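PDB 3DMH: probable ribosomal RNA small subunit methyltransferase, which probably transfers a methyl group from S-adenosylmethionine to the N2 atom of a guanosine in 16S ribosomal RNA. Local coordinates for residues K40-F45 with S60-G65; R48-N53 with A68-E73; G100-V105 with A126-M131. One frame throughout, in Å; residues are numbered along the deposited sequence.

Interaction 1: residues K40-F45 with S60-G65; sequences KTVEPF and SLPLEG
Val42 meets Pro62 with a single methyl group. Its CG2 lies against the CB-CG-CD side of the proline ring, closest to Pro62 CG at 3.7 Å, and the two side chains cross at about a right angle. The torsion of the valine (chi1 -62°) turns CG1 beside the backbone N and sets CG2 between that N and the carbonyl carbon, facing the ring. Beside this pair Leu63 sends CD2 against the peptide link joining Glu43 to Pro44, approaching Pro44 N to 3.5 Å and Glu43 C to 3.6 Å. Pro44 replaces the N-H of that link by its ring, which suits an approach by a methyl group. The other leucine branch, CD1, is anti to CA (chi2 178°) and reaches toward Leu104 of the sheet, so the two methyl groups face different neighbours, and the residue is buried.

Toward solvent the fit relaxes. Pro44 CD stays 4.1 Å from Leu63 CD2, and the rest of its ring is partly exposed beside Arg66 and Met67. Glu43 shares only its backbone in the contact; its CB points away and its charged end stays at the surface, while its N is hydrogen-bonded to Tyr136 OH.

The segment 61-63 is a short 3-10 turn in which Leu63 N bonds to Ser60 O at 3.0 Å. Pro62 suits its early position, where no N-H has to be supplied, and the turn presents Pro62 and Leu63 together to the loop after helix 33-41.

Between the two segments contact is by van der Waals packing, methyl groups against a proline ring and a peptide link without its N-H. Ser60 OG turns instead to Asp51, as Glu43 N does to Tyr136. The join therefore depends on close fit and carries little directional preference.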
ATOM      1  N   LYS A  40       4.006  15.476  18.396  1.00 24.21           N
ATOM      2  CA  LYS A  40       3.893  16.476  19.470  1.00 24.24           C
ATOM      3  C   LYS A  40       3.501  15.908  20.828  1.00 24.37           C
ATOM      4  O   LYS A  40       3.586  16.617  21.830  1.00 24.37           O
ATOM      5  CB  LYS A  40       2.894  17.578  19.087  1.00 24.63           C
ATOM      6  CG  LYS A  40       3.359  18.415  17.933  1.00 26.75           C
ATOM      7  CD  LYS A  40       2.307  19.408  17.537  1.00 29.60           C
ATOM      8  CE  LYS A  40       2.850  20.361  16.490  1.00 31.66           C
ATOM      9  NZ  LYS A  40       1.992  21.580  16.410  1.00 35.96           N
ATOM     10  N   THR A  41       3.087  14.642  20.860  1.00 23.29           N
ATOM     11  CA  THR A  41       2.417  14.058  22.037  1.00 22.92           C
ATOM     12  C   THR A  41       3.195  12.917  22.692  1.00 22.71           C
ATOM     13  O   THR A  41       3.242  12.819  23.932  1.00 23.00           O
ATOM     14  CB  THR A  41       0.986  13.579  21.682  1.00 23.21           C
ATOM     15  OG1 THR A  41       0.255  14.656  21.083  1.00 22.96           O
ATOM     16  CG2 THR A  41       0.220  13.096  22.920  1.00 22.69           C
ATOM     17  N   VAL A  42       3.784  12.043  21.874  1.00 21.36           N
ATOM     18  CA  VAL A  42       4.353  10.806  22.430  1.00 21.60           C
ATOM     19  C   VAL A  42       5.511  11.061  23.405  1.00 21.73           C
ATOM     20  O   VAL A  42       6.403  11.879  23.138  1.00 21.86           O
ATOM     21  CB  VAL A  42       4.809   9.833  21.340  1.00 21.53           C
ATOM     22  CG1 VAL A  42       3.629   9.405  20.498  1.00 20.39           C
ATOM     23  CG2 VAL A  42       5.854  10.487  20.470  1.00 21.68           C
ATOM     24  N   GLU A  43       5.470  10.345  24.529  1.00 22.37           N
ATOM     25  CA  GLU A  43       6.495  10.401  25.570  1.00 22.66           C
ATOM     26  C   GLU A  43       6.947   8.977  25.881  1.00 21.81           C
ATOM     27  O   GLU A  43       6.142   8.048  25.801  1.00 21.37           O
ATOM     28  CB  GLU A  43       5.910  10.992  26.862  1.00 23.97           C
ATOM     29  CG  GLU A  43       5.124  12.283  26.685  1.00 28.79           C
ATOM     30  CD  GLU A  43       5.963  13.509  26.912  1.00 34.87           C
ATOM     31  OE1 GLU A  43       7.032  13.384  27.553  1.00 39.45           O
ATOM     32  OE2 GLU A  43       5.550  14.604  26.464  1.00 36.52           O
ATOM     33  N   PRO A  44       8.233   8.794  26.232  1.00 21.49           N
ATOM     34  CA  PRO A  44       8.693   7.457  26.610  1.00 20.45           C
ATOM     35  C   PRO A  44       7.918   6.840  27.774  1.00 20.46           C
ATOM     36  O   PRO A  44       7.498   7.541  28.718  1.00 20.31           O
ATOM     37  CB  PRO A  44      10.156   7.680  27.008  1.00 21.42           C
ATOM     38  CG  PRO A  44      10.561   8.887  26.267  1.00 22.11           C
ATOM     39  CD  PRO A  44       9.336   9.776  26.239  1.00 21.96           C
ATOM     40  N   PHE A  45       7.741   5.527  27.690  1.00 19.93           N
ATOM     41  CA  PHE A  45       7.171   4.742  28.774  1.00 19.85           C
ATOM     42  C   PHE A  45       7.803   3.362  28.712  1.00 20.04           C
ATOM     43  O   PHE A  45       7.653   2.666  27.722  1.00 19.73           O
ATOM     44  CB  PHE A  45       5.651   4.624  28.618  1.00 19.85           C
ATOM     45  CG  PHE A  45       5.006   3.785  29.679  1.00 19.46           C
ATOM     46  CD1 PHE A  45       4.763   4.321  30.936  1.00 19.96           C
ATOM     47  CD2 PHE A  45       4.670   2.452  29.441  1.00 20.19           C
ATOM     48  CE1 PHE A  45       4.178   3.560  31.935  1.00 18.67           C
ATOM     49  CE2 PHE A  45       4.088   1.683  30.442  1.00 19.87           C
ATOM     50  CZ  PHE A  45       3.834   2.235  31.679  1.00 18.24           C
ATOM     51  N   SER A  60       6.498   8.587  15.860  1.00 19.62           N
ATOM     52  CA  SER A  60       7.121   7.986  17.030  1.00 19.78           C
ATOM     53  C   SER A  60       8.574   8.424  17.175  1.00 19.93           C
ATOM     54  O   SER A  60       9.270   7.950  18.061  1.00 19.91           O
ATOM     55  CB  SER A  60       7.043   6.451  16.972  1.00 20.22           C
ATOM     56  OG  SER A  60       7.645   5.952  15.787  1.00 19.70           O
ATOM     57  N   LEU A  61       9.011   9.369  16.330  1.00 19.58           N
ATOM     58  CA  LEU A  61      10.432   9.787  16.365  1.00 20.21           C
ATOM     59  C   LEU A  61      10.923  10.291  17.730  1.00 19.80           C
ATOM     60  O   LEU A  61      12.089  10.070  18.072  1.00 20.14           O
ATOM     61  CB  LEU A  61      10.755  10.804  15.275  1.00 20.52           C
ATOM     62  CG  LEU A  61      12.244  10.991  14.944  1.00 21.77           C
ATOM     63  CD1 LEU A  61      12.890   9.697  14.453  1.00 23.60           C
ATOM     64  CD2 LEU A  61      12.368  12.050  13.869  1.00 23.88           C
ATOM     65  N   PRO A  62      10.058  10.971  18.506  1.00 20.41           N
ATOM     66  CA  PRO A  62      10.530  11.425  19.833  1.00 21.03           C
ATOM     67  C   PRO A  62      11.031  10.310  20.749  1.00 21.14           C
ATOM     68  O   PRO A  62      11.787  10.586  21.691  1.00 22.32           O
ATOM     69  CB  PRO A  62       9.295  12.124  20.431  1.00 21.88           C
ATOM     70  CG  PRO A  62       8.556  12.629  19.220  1.00 21.50           C
ATOM     71  CD  PRO A  62       8.701  11.485  18.216  1.00 20.68           C
ATOM     72  N   LEU A  63      10.615   9.060  20.492  1.00 21.10           N
ATOM     73  CA  LEU A  63      11.028   7.919  21.316  1.00 21.49           C
ATOM     74  C   LEU A  63      12.425   7.404  20.960  1.00 22.05           C
ATOM     75  O   LEU A  63      13.054   6.722  21.757  1.00 22.84           O
ATOM     76  CB  LEU A  63      10.014   6.768  21.178  1.00 21.29           C
ATOM     77  CG  LEU A  63       8.548   7.138  21.434  1.00 21.58           C
ATOM     78  CD1 LEU A  63       7.648   5.920  21.208  1.00 23.25           C
ATOM     79  CD2 LEU A  63       8.309   7.702  22.859  1.00 21.65           C
ATOM     80  N   GLU A  64      12.896   7.750  19.754  1.00 22.52           N
ATOM     81  CA  GLU A  64      14.179   7.241  19.264  1.00 23.75           C
ATOM     82  C   GLU A  64      15.314   7.773  20.143  1.00 24.59           C
ATOM     83  O   GLU A  64      15.367   8.951  20.474  1.00 26.07           O
ATOM     84  CB  GLU A  64      14.353   7.604  17.768  1.00 23.29           C
ATOM     85  CG  GLU A  64      15.620   7.026  17.075  1.00 23.79           C
ATOM     86  CD  GLU A  64      15.588   5.520  16.804  1.00 24.29           C
ATOM     87  OE1 GLU A  64      14.539   4.829  16.990  1.00 23.42           O
ATOM     88  OE2 GLU A  64      16.650   5.007  16.379  1.00 25.39           O
ATOM     89  N   GLY A  65      16.184   6.878  20.589  1.00 26.35           N
ATOM     90  CA  GLY A  65      17.282   7.306  21.456  1.00 25.96           C
ATOM     91  C   GLY A  65      16.957   7.351  22.941  1.00 26.55           C
ATOM     92  O   GLY A  65      17.870   7.405  23.770  1.00 26.42           O
TER

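Interaction 2: residues R48-N53 with A68-E73; sequences RALDLN and AVERLE
Arg71 packs its CG on Asp51 CB at 4.0 Å and carries a guanidinium that Val69 CG1 meets on one face, 3.6 Å above the plane and toward the rim; its NH2 forms a salt bridge with Glu64 and its NH1 bonds to Gln88 O. The Asp51 carboxylate takes Asn53 N on the anti side of OD1, 25° out of plane, an Asx turn that ends the strand, while OD2 holds Ser60. The carboxylate of Glu70 uses the anti lone pair of OE2 for Arg71 N, and OE1 pairs with Arg90. An alanine at Glu70 would probably leave Arg90 without its charge partner and Arg71 N without this acceptor, and open a gap where CG touches Leu50 CD1 at 3.8 Å.

The backbones form a parallel ladder, from Ala49 N to Ala68 O (2.7 Å) through to Leu72 N and Asp51 O (2.9 Å). Small Ala49 fits beside Val69. Leu72 CG meets Leu50 CD1, and its CD1 lies beside Leu52 CD2, the two side chains pointing the same way. A water bridges Asn53 OD1 and Glu73 OE2; Asn53 ND2 bonds Ala108 O, and Glu73 OE2 also accepts from Ser75 N.

Strand 48-51 lies between 68-73 and 102-108, and 90-91 flanks 68-73 on its other side; Leu50 and Leu52 face helix 115-128, whereas Arg71 and Glu73 touch helix 76-84.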
ATOM      1  N   ARG A  48      10.813  -0.709  25.813  1.00 21.69           N
ATOM      2  CA  ARG A  48      10.607  -1.248  24.457  1.00 20.94           C
ATOM      3  C   ARG A  48       9.317  -0.724  23.818  1.00 19.92           C
ATOM      4  O   ARG A  48       8.224  -0.930  24.344  1.00 19.91           O
ATOM      5  CB  ARG A  48      10.546  -2.773  24.499  1.00 22.33           C
ATOM      6  CG  ARG A  48      11.759  -3.437  25.132  1.00 24.96           C
ATOM      7  CD  ARG A  48      11.365  -4.793  25.732  1.00 29.43           C
ATOM      8  NE  ARG A  48      10.318  -4.653  26.758  1.00 31.65           N
ATOM      9  CZ  ARG A  48       9.623  -5.653  27.295  1.00 34.02           C
ATOM     10  NH1 ARG A  48       9.854  -6.919  26.946  1.00 34.91           N
ATOM     11  NH2 ARG A  48       8.696  -5.382  28.201  1.00 34.72           N
ATOM     12  N   ALA A  49       9.452  -0.061  22.671  1.00 19.13           N
ATOM     13  CA  ALA A  49       8.296   0.475  21.951  1.00 18.60           C
ATOM     14  C   ALA A  49       8.128  -0.183  20.589  1.00 18.27           C
ATOM     15  O   ALA A  49       9.116  -0.600  19.969  1.00 19.44           O
ATOM     16  CB  ALA A  49       8.423   1.994  21.756  1.00 19.22           C
ATOM     17  N   LEU A  50       6.886  -0.222  20.121  1.00 17.84           N
ATOM     18  CA  LEU A  50       6.575  -0.739  18.788  1.00 17.60           C
ATOM     19  C   LEU A  50       5.688   0.272  18.059  1.00 18.10           C
ATOM     20  O   LEU A  50       4.641   0.654  18.571  1.00 17.86           O
ATOM     21  CB  LEU A  50       5.841  -2.083  18.918  1.00 18.26           C
ATOM     22  CG  LEU A  50       5.468  -2.822  17.622  1.00 17.42           C
ATOM     23  CD1 LEU A  50       6.695  -3.264  16.869  1.00 21.12           C
ATOM     24  CD2 LEU A  50       4.543  -4.029  17.942  1.00 18.93           C
ATOM     25  N   ASP A  51       6.088   0.686  16.854  1.00 17.66           N
ATOM     26  CA  ASP A  51       5.231   1.525  15.997  1.00 17.99           C
ATOM     27  C   ASP A  51       4.612   0.639  14.922  1.00 18.50           C
ATOM     28  O   ASP A  51       5.338   0.040  14.131  1.00 17.95           O
ATOM     29  CB  ASP A  51       6.078   2.625  15.343  1.00 18.01           C
ATOM     30  CG  ASP A  51       5.254   3.655  14.613  1.00 19.41           C
ATOM     31  OD1 ASP A  51       4.131   3.369  14.151  1.00 18.46           O
ATOM     32  OD2 ASP A  51       5.793   4.776  14.441  1.00 20.23           O
ATOM     33  N   LEU A  52       3.280   0.542  14.913  1.00 18.49           N
ATOM     34  CA  LEU A  52       2.570  -0.371  14.001  1.00 19.66           C
ATOM     35  C   LEU A  52       2.166   0.246  12.666  1.00 20.87           C
ATOM     36  O   LEU A  52       1.588  -0.442  11.821  1.00 22.04           O
ATOM     37  CB  LEU A  52       1.321  -0.960  14.694  1.00 19.76           C
ATOM     38  CG  LEU A  52       1.638  -1.956  15.795  1.00 20.83           C
ATOM     39  CD1 LEU A  52       0.322  -2.381  16.466  1.00 22.53           C
ATOM     40  CD2 LEU A  52       2.369  -3.171  15.243  1.00 23.57           C
ATOM     41  N   ASN A  53       2.426   1.541  12.476  1.00 20.05           N
ATOM     42  CA  ASN A  53       2.063   2.204  11.213  1.00 19.44           C
ATOM     43  C   ASN A  53       2.953   3.418  11.040  1.00 19.18           C
ATOM     44  O   ASN A  53       2.469   4.555  11.083  1.00 19.18           O
ATOM     45  CB  ASN A  53       0.578   2.597  11.196  1.00 20.18           C
ATOM     46  CG  ASN A  53       0.152   3.249   9.875  1.00 19.45           C
ATOM     47  OD1 ASN A  53       0.772   3.027   8.821  1.00 20.02           O
ATOM     48  ND2 ASN A  53      -0.887   4.069   9.927  1.00 20.51           N
ATOM     49  N   ALA A  68      14.124   1.666  23.143  1.00 23.74           N
ATOM     50  CA  ALA A  68      14.313   0.812  21.969  1.00 23.50           C
ATOM     51  C   ALA A  68      13.014   0.872  21.184  1.00 24.11           C
ATOM     52  O   ALA A  68      11.947   0.622  21.738  1.00 25.56           O
ATOM     53  CB  ALA A  68      14.616  -0.612  22.381  1.00 24.13           C
ATOM     54  N   VAL A  69      13.094   1.238  19.916  1.00 22.97           N
ATOM     55  CA  VAL A  69      11.882   1.348  19.105  1.00 22.03           C
ATOM     56  C   VAL A  69      11.947   0.422  17.896  1.00 22.06           C
ATOM     57  O   VAL A  69      12.876   0.514  17.080  1.00 23.36           O
ATOM     58  CB  VAL A  69      11.656   2.784  18.605  1.00 22.25           C
ATOM     59  CG1 VAL A  69      10.360   2.897  17.804  1.00 22.54           C
ATOM     60  CG2 VAL A  69      11.663   3.778  19.780  1.00 22.39           C
ATOM     61  N   GLU A  70      10.955  -0.453  17.785  1.00 20.41           N
ATOM     62  CA  GLU A  70      10.806  -1.301  16.600  1.00 20.58           C
ATOM     63  C   GLU A  70       9.630  -0.749  15.794  1.00 20.12           C
ATOM     64  O   GLU A  70       8.727  -0.112  16.341  1.00 20.10           O
ATOM     65  CB  GLU A  70      10.564  -2.748  17.032  1.00 21.71           C
ATOM     66  CG  GLU A  70      10.330  -3.754  15.891  1.00 25.01           C
ATOM     67  CD  GLU A  70      11.513  -3.882  14.942  1.00 29.03           C
ATOM     68  OE1 GLU A  70      12.249  -4.889  15.085  1.00 34.07           O
ATOM     69  OE2 GLU A  70      11.718  -3.000  14.072  1.00 25.48           O
ATOM     70  N   ARG A  71       9.658  -0.963  14.486  1.00 18.92           N
ATOM     71  CA  ARG A  71       8.636  -0.406  13.584  1.00 18.05           C
ATOM     72  C   ARG A  71       8.253  -1.485  12.610  1.00 18.56           C
ATOM     73  O   ARG A  71       9.142  -2.087  12.010  1.00 18.91           O
ATOM     74  CB  ARG A  71       9.203   0.789  12.811  1.00 18.11           C
ATOM     75  CG  ARG A  71       9.703   1.912  13.704  1.00 19.10           C
ATOM     76  CD  ARG A  71      10.513   2.940  12.882  1.00 18.33           C
ATOM     77  NE  ARG A  71      10.923   4.022  13.788  1.00 19.13           N
ATOM     78  CZ  ARG A  71      11.944   3.940  14.640  1.00 18.13           C
ATOM     79  NH1 ARG A  71      12.742   2.857  14.688  1.00 18.97           N
ATOM     80  NH2 ARG A  71      12.182   4.956  15.451  1.00 19.12           N
ATOM     81  N   LEU A  72       6.955  -1.736  12.462  1.00 17.10           N
ATOM     82  CA  LEU A  72       6.485  -2.708  11.455  1.00 16.96           C
ATOM     83  C   LEU A  72       5.784  -1.949  10.349  1.00 17.66           C
ATOM     84  O   LEU A  72       4.795  -1.262  10.610  1.00 18.62           O
ATOM     85  CB  LEU A  72       5.518  -3.731  12.096  1.00 17.24           C
ATOM     86  CG  LEU A  72       6.089  -4.467  13.324  1.00 17.05           C
ATOM     87  CD1 LEU A  72       5.110  -5.568  13.704  1.00 17.65           C
ATOM     88  CD2 LEU A  72       7.467  -5.058  13.112  1.00 18.51           C
ATOM     89  N   GLU A  73       6.251  -2.117   9.110  1.00 18.12           N
ATOM     90  CA  GLU A  73       5.729  -1.306   8.033  1.00 18.57           C
ATOM     91  C   GLU A  73       5.485  -2.146   6.781  1.00 18.13           C
ATOM     92  O   GLU A  73       6.300  -3.010   6.412  1.00 18.48           O
ATOM     93  CB  GLU A  73       6.706  -0.178   7.757  1.00 18.72           C
ATOM     94  CG  GLU A  73       6.359   0.732   6.570  1.00 19.07           C
ATOM     95  CD  GLU A  73       4.987   1.356   6.698  1.00 22.19           C
ATOM     96  OE1 GLU A  73       4.766   2.148   7.632  1.00 20.62           O
ATOM     97  OE2 GLU A  73       4.083   1.080   5.874  1.00 21.93           O
TER
HETATM   98  O   HOH W   1       1.556   0.685   7.278  1.00 22.64           O

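Interaction 3: residues G100-V105 with A126-M131; sequences GAYDLV and ARALRM
Arg130 and Asp103 owe their meeting first to chi1, which sets each CG. In Arg130, CG sits between the backbone N and the carbonyl carbon (chi1 68°); in Asp103, CG is anti to the carbonyl carbon (chi1 -52°). The extended arginine chain then carries NE on to Asp103 OD1, to which it donates at 2.7 Å. The oxygen lies at the edge of the guanidinium, in its plane, but is met on its anti side, and the two flat groups are turned 59° apart. NE is the one guanidinium nitrogen bonded to OD1, so the salt bridge is a single contact rather than a paired one. Arg130 NH1 bonds to Met131 O at 2.7 Å, which would tend to limit its rotation. Arg48 shares Asp103 OD1, and OD2 accepts from Glu47 N.

The backbone joins the last turn of helix 115-128 to the chain entering strand 102-108. Gly100 N gives a hydrogen bond to Arg127 O at 2.8 Å; a glycine suits this place because its phi is positive. Ala128 O receives two weak bonds, from Ala101 N and Tyr102 N, and also lies in the plane of the Tyr102 ring at its edge, 3.5 Å from CD2. Arg130 N donates to Tyr102 O at 2.9 Å, part of a parallel bridge that pairs Tyr102 with Leu129. Val105 CG2 packs on Leu129 CD2 at 3.6 Å, and Ala128 is small enough to fit between Tyr102 and Val105.

This is the return leg of a beta-alpha-beta crossover, leading into strand 133-140. Carbonyls at a helix C terminus have no further turn to bond to and here take N-H groups of the neighbouring loop. Two arginines converge on Asp103 OD1, which would probably stabilise its negative charge near the start of strand 102-108.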
ATOM      1  N   GLY A 100       3.346  -9.695  23.751  1.00 22.47           N
ATOM      2  CA  GLY A 100       3.734  -9.416  25.144  1.00 21.89           C
ATOM      3  C   GLY A 100       5.138  -8.881  25.350  1.00 22.31           C
ATOM      4  O   GLY A 100       5.671  -8.944  26.471  1.00 22.24           O
ATOM      5  N   ALA A 101       5.725  -8.341  24.283  1.00 21.66           N
ATOM      6  CA  ALA A 101       7.147  -8.033  24.266  1.00 21.85           C
ATOM      7  C   ALA A 101       7.440  -6.549  24.316  1.00 22.06           C
ATOM      8  O   ALA A 101       8.601  -6.158  24.199  1.00 23.47           O
ATOM      9  CB  ALA A 101       7.822  -8.664  23.032  1.00 21.88           C
ATOM     10  N   TYR A 102       6.402  -5.726  24.470  1.00 21.42           N
ATOM     11  CA  TYR A 102       6.565  -4.262  24.395  1.00 20.45           C
ATOM     12  C   TYR A 102       5.900  -3.559  25.547  1.00 20.16           C
ATOM     13  O   TYR A 102       4.881  -4.010  26.061  1.00 20.16           O
ATOM     14  CB  TYR A 102       6.002  -3.716  23.072  1.00 20.91           C
ATOM     15  CG  TYR A 102       6.730  -4.314  21.909  1.00 20.39           C
ATOM     16  CD1 TYR A 102       7.931  -3.780  21.464  1.00 20.44           C
ATOM     17  CD2 TYR A 102       6.247  -5.477  21.297  1.00 19.49           C
ATOM     18  CE1 TYR A 102       8.625  -4.357  20.417  1.00 21.56           C
ATOM     19  CE2 TYR A 102       6.934  -6.064  20.246  1.00 20.96           C
ATOM     20  CZ  TYR A 102       8.128  -5.496  19.817  1.00 21.43           C
ATOM     21  OH  TYR A 102       8.827  -6.063  18.769  1.00 23.46           O
ATOM     22  N   ASP A 103       6.493  -2.445  25.956  1.00 19.36           N
ATOM     23  CA  ASP A 103       5.922  -1.602  27.006  1.00 19.04           C
ATOM     24  C   ASP A 103       5.019  -0.491  26.441  1.00 18.58           C
ATOM     25  O   ASP A 103       4.106  -0.006  27.126  1.00 18.41           O
ATOM     26  CB  ASP A 103       7.050  -0.960  27.812  1.00 19.67           C
ATOM     27  CG  ASP A 103       8.049  -1.972  28.313  1.00 19.51           C
ATOM     28  OD1 ASP A 103       7.641  -2.877  29.072  1.00 23.28           O
ATOM     29  OD2 ASP A 103       9.244  -1.846  27.967  1.00 22.67           O
ATOM     30  N   LEU A 104       5.274  -0.104  25.189  1.00 17.74           N
ATOM     31  CA  LEU A 104       4.563   0.996  24.561  1.00 18.05           C
ATOM     32  C   LEU A 104       4.324   0.697  23.102  1.00 18.06           C
ATOM     33  O   LEU A 104       5.233   0.221  22.428  1.00 18.67           O
ATOM     34  CB  LEU A 104       5.410   2.275  24.677  1.00 17.76           C
ATOM     35  CG  LEU A 104       4.785   3.589  24.213  1.00 18.01           C
ATOM     36  CD1 LEU A 104       3.606   3.996  25.073  1.00 20.21           C
ATOM     37  CD2 LEU A 104       5.836   4.709  24.221  1.00 18.82           C
ATOM     38  N   VAL A 105       3.112   0.978  22.629  1.00 17.07           N
ATOM     39  CA  VAL A 105       2.811   0.863  21.191  1.00 17.42           C
ATOM     40  C   VAL A 105       2.331   2.216  20.683  1.00 17.07           C
ATOM     41  O   VAL A 105       1.608   2.933  21.377  1.00 17.48           O
ATOM     42  CB  VAL A 105       1.768  -0.263  20.916  1.00 17.74           C
ATOM     43  CG1 VAL A 105       1.316  -0.270  19.449  1.00 18.75           C
ATOM     44  CG2 VAL A 105       2.346  -1.604  21.278  1.00 18.28           C
ATOM     45  N   ALA A 126      -2.848  -4.628  21.144  1.00 18.71           N
ATOM     46  CA  ALA A 126      -3.219  -5.211  22.442  1.00 18.65           C
ATOM     47  C   ALA A 126      -2.366  -6.446  22.773  1.00 19.95           C
ATOM     48  O   ALA A 126      -1.900  -6.607  23.907  1.00 19.61           O
ATOM     49  CB  ALA A 126      -4.709  -5.529  22.478  1.00 19.58           C
ATOM     50  N   ARG A 127      -2.143  -7.295  21.771  1.00 19.34           N
ATOM     51  CA  ARG A 127      -1.321  -8.496  21.930  1.00 20.82           C
ATOM     52  C   ARG A 127       0.164  -8.187  22.150  1.00 20.09           C
ATOM     53  O   ARG A 127       0.831  -8.875  22.934  1.00 20.85           O
ATOM     54  CB  ARG A 127      -1.507  -9.425  20.725  1.00 20.39           C
ATOM     55  CG  ARG A 127      -2.951  -9.907  20.562  1.00 22.26           C
ATOM     56  CD  ARG A 127      -3.114 -10.974  19.470  1.00 23.10           C
ATOM     57  NE  ARG A 127      -2.259 -12.138  19.693  1.00 26.51           N
ATOM     58  CZ  ARG A 127      -2.583 -13.166  20.474  1.00 27.88           C
ATOM     59  NH1 ARG A 127      -3.749 -13.182  21.111  1.00 27.62           N
ATOM     60  NH2 ARG A 127      -1.735 -14.177  20.620  1.00 29.80           N
ATOM     61  N   ALA A 128       0.676  -7.158  21.468  1.00 19.39           N
ATOM     62  CA  ALA A 128       2.086  -6.796  21.559  1.00 19.31           C
ATOM     63  C   ALA A 128       2.497  -6.312  22.939  1.00 19.15           C
ATOM     64  O   ALA A 128       3.650  -6.483  23.340  1.00 19.88           O
ATOM     65  CB  ALA A 128       2.410  -5.723  20.512  1.00 19.55           C
ATOM     66  N   LEU A 129       1.566  -5.666  23.628  1.00 18.39           N
ATOM     67  CA  LEU A 129       1.823  -5.069  24.929  1.00 18.97           C
ATOM     68  C   LEU A 129       1.919  -6.114  26.036  1.00 18.85           C
ATOM     69  O   LEU A 129       1.128  -7.057  26.081  1.00 19.63           O
ATOM     70  CB  LEU A 129       0.718  -4.054  25.279  1.00 18.83           C
ATOM     71  CG  LEU A 129       0.757  -2.712  24.517  1.00 19.28           C
ATOM     72  CD1 LEU A 129      -0.496  -1.893  24.837  1.00 19.78           C
ATOM     73  CD2 LEU A 129       2.018  -1.919  24.839  1.00 18.65           C
ATOM     74  N   ARG A 130       2.874  -5.926  26.941  1.00 19.28           N
ATOM     75  CA  ARG A 130       2.849  -6.612  28.233  1.00 19.71           C
ATOM     76  C   ARG A 130       1.660  -6.100  29.030  1.00 19.65           C
ATOM     77  O   ARG A 130       1.120  -5.038  28.744  1.00 20.10           O
ATOM     78  CB  ARG A 130       4.136  -6.332  29.020  1.00 19.92           C
ATOM     79  CG  ARG A 130       4.275  -4.877  29.479  1.00 22.15           C
ATOM     80  CD  ARG A 130       5.341  -4.700  30.530  1.00 24.60           C
ATOM     81  NE  ARG A 130       5.614  -3.290  30.838  1.00 25.77           N
ATOM     82  CZ  ARG A 130       4.923  -2.546  31.706  1.00 26.80           C
ATOM     83  NH1 ARG A 130       3.883  -3.055  32.361  1.00 26.74           N
ATOM     84  NH2 ARG A 130       5.281  -1.286  31.928  1.00 27.50           N
ATOM     85  N   MET A 131       1.260  -6.831  30.062  1.00 19.48           N
ATOM     86  CA  MET A 131       0.254  -6.298  30.962  1.00 19.83           C
ATOM     87  C   MET A 131       0.763  -4.996  31.575  1.00 19.40           C
ATOM     88  O   MET A 131       1.913  -4.927  32.015  1.00 19.37           O
ATOM     89  CB  MET A 131      -0.040  -7.313  32.065  1.00 19.72           C
ATOM     90  CG  MET A 131      -1.295  -7.019  32.901  1.00 22.29           C
ATOM     91  SD  MET A 131      -2.826  -6.891  31.943  1.00 23.03           S
ATOM     92  CE  MET A 131      -2.891  -8.455  31.089  1.00 24.29           C
TER

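From the N terminus, helix 33-41 runs into 40-45, which interaction 1 closes onto 60-65. Strand 48-51 lies inside that loop, and interaction 2 pairs it with 68-73, beyond the loop's far end; the two contacts therefore cross, sharing the connection between strands 48-51 and 68-73. Leu63 packs against Val69 where they meet. Interaction 3 follows in series and closes the loop around helix 115-128. It meets interaction 2 through the backbone bond of Leu50 N to Leu104 O, and interaction 1 through Phe45. Together they tie strands 48-51, 68-73 and 102-108 of the first of two 3-2-1-4-5-7-6 sheets, the strand order of Rossmann-like methyltransferases, to helix 115-128 and to the loop after helix 33-41.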